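Local structure of NANS (YJHS), A 9-O-acetyl N-acetylneuraminic acid esterase (Escherichia coli O157:H7 EDL933, 3PT5) at residues A[193-198]-A[252-257]; A[37-42]-A[92-97]. The protein is a sialic acid esterase of the SGNH hydrolase clan that removes the 9-O-acetyl group from 9-O-acetyl-N-acetylneuraminic acid. One frame throughout, in Å; residues are numbered along the deposited sequence.

Contact 1 (A[193-198]-A[252-257]); sequences FDLMTS and AIYGNY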
# COMPACT_ATOMS: atom_id res chain seq x y z
N PHE A 193 -9.66 6.94 8.78
CA PHE A 193 -10.56 8.13 8.74
C PHE A 193 -11.98 7.76 9.11
O PHE A 193 -12.70 8.56 9.73
CB PHE A 193 -10.49 8.84 7.40
CG PHE A 193 -9.40 9.87 7.32
CD1 PHE A 193 -8.22 9.70 8.04
CD2 PHE A 193 -9.55 11.00 6.53
CE1 PHE A 193 -7.22 10.65 7.98
CE2 PHE A 193 -8.55 11.96 6.48
CZ PHE A 193 -7.39 11.79 7.20
N ASP A 194 -12.38 6.55 8.75
CA ASP A 194 -13.73 6.08 9.12
C ASP A 194 -13.91 5.92 10.64
O ASP A 194 -15.03 6.03 11.14
CB ASP A 194 -14.11 4.81 8.37
CG ASP A 194 -14.41 5.07 6.90
OD1 ASP A 194 -15.29 5.93 6.60
OD2 ASP A 194 -13.81 4.43 6.02
N LEU A 195 -12.82 5.70 11.37
CA LEU A 195 -12.88 5.63 12.83
C LEU A 195 -13.39 6.91 13.46
O LEU A 195 -13.92 6.89 14.57
CB LEU A 195 -11.50 5.38 13.42
CG LEU A 195 -10.78 4.09 13.08
CD1 LEU A 195 -9.33 4.18 13.59
CD2 LEU A 195 -11.49 2.94 13.70
N MET A 196 -13.20 8.03 12.76
CA MET A 196 -13.50 9.35 13.31
C MET A 196 -14.93 9.80 13.08
O MET A 196 -15.37 10.74 13.74
CB MET A 196 -12.56 10.38 12.69
CG MET A 196 -11.13 10.16 13.07
SD MET A 196 -10.11 11.54 12.56
CE MET A 196 -9.74 11.11 10.91
N THR A 197 -15.62 9.19 12.11
CA THR A 197 -16.91 9.73 11.68
C THR A 197 -18.04 9.19 12.55
O THR A 197 -17.91 8.13 13.19
CB THR A 197 -17.24 9.51 10.17
OG1 THR A 197 -17.65 8.15 9.96
CG2 THR A 197 -16.06 9.82 9.26
N SER A 198 -19.15 9.92 12.58
CA SER A 198 -20.31 9.48 13.37
C SER A 198 -20.93 8.24 12.71
O SER A 198 -21.64 7.46 13.37
CB SER A 198 -21.34 10.60 13.52
OG SER A 198 -21.92 10.91 12.27
N ALA A 252 -15.20 -2.05 15.91
CA ALA A 252 -16.17 -2.30 14.85
C ALA A 252 -15.49 -2.48 13.50
O ALA A 252 -15.71 -3.48 12.79
CB ALA A 252 -17.20 -1.20 14.78
N ILE A 253 -14.63 -1.52 13.16
CA ILE A 253 -14.04 -1.50 11.84
C ILE A 253 -12.97 -2.57 11.63
O ILE A 253 -13.03 -3.37 10.67
CB ILE A 253 -13.53 -0.10 11.49
CG1 ILE A 253 -14.74 0.84 11.42
CG2 ILE A 253 -12.69 -0.12 10.18
CD1 ILE A 253 -14.47 2.31 11.08
N TYR A 254 -11.99 -2.58 12.53
CA TYR A 254 -10.88 -3.51 12.39
C TYR A 254 -11.27 -4.90 12.89
O TYR A 254 -10.72 -5.91 12.43
CB TYR A 254 -9.60 -2.97 13.03
CG TYR A 254 -8.97 -1.87 12.18
CD1 TYR A 254 -7.90 -2.15 11.33
CD2 TYR A 254 -9.46 -0.57 12.20
CE1 TYR A 254 -7.34 -1.18 10.52
CE2 TYR A 254 -8.92 0.43 11.37
CZ TYR A 254 -7.84 0.12 10.55
OH TYR A 254 -7.27 1.09 9.74
N GLY A 255 -12.26 -4.96 13.77
CA GLY A 255 -12.78 -6.27 14.19
C GLY A 255 -13.41 -6.99 13.01
O GLY A 255 -13.29 -8.22 12.88
N ASN A 256 -14.01 -6.22 12.11
CA ASN A 256 -14.63 -6.80 10.93
C ASN A 256 -13.62 -7.43 9.96
O ASN A 256 -13.97 -8.24 9.11
CB ASN A 256 -15.49 -5.77 10.22
CG ASN A 256 -16.26 -6.37 9.08
OD1 ASN A 256 -17.06 -7.32 9.26
ND2 ASN A 256 -16.07 -5.82 7.88
N TYR A 257 -12.36 -7.04 10.08
CA TYR A 257 -11.29 -7.66 9.28
C TYR A 257 -10.88 -9.01 9.86
O TYR A 257 -10.24 -9.80 9.17
CB TYR A 257 -10.07 -6.76 9.23
CG TYR A 257 -10.28 -5.45 8.48
CD1 TYR A 257 -11.00 -5.40 7.28
CD2 TYR A 257 -9.74 -4.27 8.96
CE1 TYR A 257 -11.19 -4.18 6.59
CE2 TYR A 257 -9.91 -3.06 8.28
CZ TYR A 257 -10.62 -3.01 7.11
OH TYR A 257 -10.79 -1.79 6.46
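I253 makes the main approach to segment 193-198. Its CG1 branch lies anti to the carbonyl carbon (chi1 -64°) and runs on fully extended (chi2 180°). This carries CD1 against the turn at D194 and L195. CD1 sits 3.7 Å from D194 CB and also 3.7 Å from the D194 carbonyl carbon C. It lies 3.8 Å from L195 N, so a single methyl meets both side chain and backbone of the turn. L195 CD2 comes to 4.0 Å from I253 CD1, and the two side chains run at a slant to each other. The I253 side chain also touches H203 of helix 203-218.

Y254 follows with a looser touch. Its ring presents an edge to L195 CD2, which stays near the ring plane, 4.3 Å from CE2. Y257 CE2 sits over one face of the Y254 ring, near its rim; Y254 CD1 lies at the edge of the Y257 ring. The Y257 hydroxyl is hydrogen-bonded to Q190 O and W188 NE1.

No hydrogen bond joins the two segments. The carboxylate of D194 is bound elsewhere, OD1 to T137 OG1 and OD2 to F136 N and Q190 NE2. Of its side chain, CB meets I253. The arrangement is a buried apolar join between the loop after strand 182-189 and helix 247-253 with the residues that follow it, within the alpha/beta fold of an SGNH hydrolase.

Contact 2 (A[37-42]-A[92-97]); sequences EGLPLP and PLATNH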
# COMPACT_ATOMS: atom_id res chain seq x y z
N GLU A 37 8.29 8.74 7.10
CA GLU A 37 9.02 10.03 6.96
C GLU A 37 10.54 9.94 7.09
O GLU A 37 11.24 10.91 6.77
CB GLU A 37 8.45 11.07 7.94
CG GLU A 37 7.12 11.63 7.49
CD GLU A 37 6.49 12.52 8.54
OE1 GLU A 37 7.03 12.70 9.68
OE2 GLU A 37 5.43 13.07 8.22
N GLY A 38 11.07 8.81 7.58
CA GLY A 38 12.49 8.63 7.63
C GLY A 38 13.08 8.44 6.23
O GLY A 38 12.41 7.98 5.30
N LEU A 39 14.37 8.77 6.12
CA LEU A 39 15.10 8.82 4.86
C LEU A 39 15.05 7.50 4.06
O LEU A 39 15.25 6.44 4.63
CB LEU A 39 16.56 9.16 5.18
CG LEU A 39 17.45 9.60 4.01
CD1 LEU A 39 16.93 10.90 3.35
CD2 LEU A 39 18.85 9.79 4.55
N PRO A 40 14.78 7.57 2.73
CA PRO A 40 14.92 6.37 1.89
C PRO A 40 16.36 5.90 1.83
O PRO A 40 17.28 6.71 1.96
CB PRO A 40 14.49 6.87 0.48
CG PRO A 40 13.72 8.18 0.75
CD PRO A 40 14.46 8.76 1.92
N LEU A 41 16.56 4.60 1.63
CA LEU A 41 17.90 4.04 1.65
C LEU A 41 18.07 3.26 0.35
O LEU A 41 18.06 2.03 0.38
CB LEU A 41 18.09 3.12 2.87
CG LEU A 41 17.96 3.78 4.25
CD1 LEU A 41 17.95 2.76 5.38
CD2 LEU A 41 19.10 4.76 4.40
N PRO A 42 18.20 3.97 -0.79
CA PRO A 42 18.12 3.29 -2.09
C PRO A 42 19.28 2.35 -2.41
O PRO A 42 19.17 1.56 -3.33
CB PRO A 42 18.10 4.45 -3.09
CG PRO A 42 18.71 5.59 -2.38
CD PRO A 42 18.36 5.42 -0.93
N PRO A 92 14.38 16.31 4.70
CA PRO A 92 15.36 17.44 4.66
C PRO A 92 16.82 17.04 4.37
O PRO A 92 17.57 17.84 3.80
CB PRO A 92 15.28 18.06 6.06
CG PRO A 92 14.21 17.30 6.81
CD PRO A 92 13.56 16.30 5.93
N LEU A 93 17.22 15.85 4.77
CA LEU A 93 18.62 15.40 4.66
C LEU A 93 18.81 14.44 3.48
O LEU A 93 19.80 13.69 3.43
CB LEU A 93 19.09 14.76 5.97
CG LEU A 93 18.86 15.52 7.28
CD1 LEU A 93 19.40 14.68 8.44
CD2 LEU A 93 19.44 16.98 7.27
N ALA A 94 17.88 14.44 2.53
CA ALA A 94 18.08 13.71 1.28
C ALA A 94 19.05 14.48 0.38
O ALA A 94 18.81 15.67 0.06
CB ALA A 94 16.76 13.50 0.57
N THR A 95 20.13 13.79 -0.01
CA THR A 95 21.18 14.32 -0.92
C THR A 95 20.69 14.32 -2.36
O THR A 95 20.64 15.37 -3.03
CB THR A 95 22.43 13.42 -0.91
OG1 THR A 95 22.81 13.11 0.44
CG2 THR A 95 23.61 14.08 -1.66
N ASN A 96 20.36 13.12 -2.84
CA ASN A 96 20.07 12.90 -4.23
C ASN A 96 18.58 12.71 -4.39
O ASN A 96 18.04 11.65 -4.05
CB ASN A 96 20.85 11.67 -4.72
CG ASN A 96 20.71 11.40 -6.21
OD1 ASN A 96 19.87 11.99 -6.90
ND2 ASN A 96 21.54 10.51 -6.72
N HIS A 97 17.91 13.73 -4.91
CA HIS A 97 16.45 13.70 -5.10
C HIS A 97 15.98 12.87 -6.31
O HIS A 97 14.77 12.79 -6.59
CB HIS A 97 15.88 15.12 -5.10
CG HIS A 97 16.07 15.84 -3.80
ND1 HIS A 97 15.87 17.20 -3.67
CD2 HIS A 97 16.42 15.39 -2.58
CE1 HIS A 97 16.10 17.55 -2.42
NE2 HIS A 97 16.44 16.48 -1.74
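Apolar contact between L39 and A94 joins these two irregular segments. L39 CD1 touches A94 at 3.8 Å from CB and 3.7 Å from CA, so one methyl meets both the side chain and the backbone. The leucine's CG stands anti to the backbone N (chi1 -165°), and its CB already points at segment 92-97. The CD1 methyl also lies 3.8 Å from A94 N.

Both methyls of L39 lie near L93 O, in van der Waals contact. L39 CD1 is 4.0 Å from L93 O and CD2 is 4.2 Å from the same oxygen.

Hydrogen bonds are absent across the contact. Within segment 92-97, H97 NE2 gives a weak bond to A94 O at 3.1 Å, with an angle of 123° at the hydrogen. The H97 ring also turns its edge to A94 CB, which lies in the ring plane. The backbone of L39 is hydrogen-bonded to Y294.

The contact joins two long loops. One runs from strand 20-28 to strand 52-55, the other from strand 73-75 to helix 107-114. Segment 37-42 is held to helix 315-335, where L39 O accepts from R319 NH2, while segment 92-97 is largely exposed.

The two contacts lie far apart in the single chain. Their centres are 33 Å apart, their nearest atoms about 13 Å, and they do not touch. Along the chain, contact 2 closes before contact 1 opens. Both draw on loops that leave neighbouring strands of the seven-stranded mixed sheet. Segment 37-42 follows strand 20-28, and segment 193-198 follows strand 182-189, which is parallel to it. Each contact pairs such a loop with a more distant part of the chain: segment 252-257, which runs on from helix 247-253, in contact 1, and segment 92-97, in the loop after strand 73-75, in contact 2. The first is buried and the second only partly. Both are small apolar contacts outside the strands of the sheet.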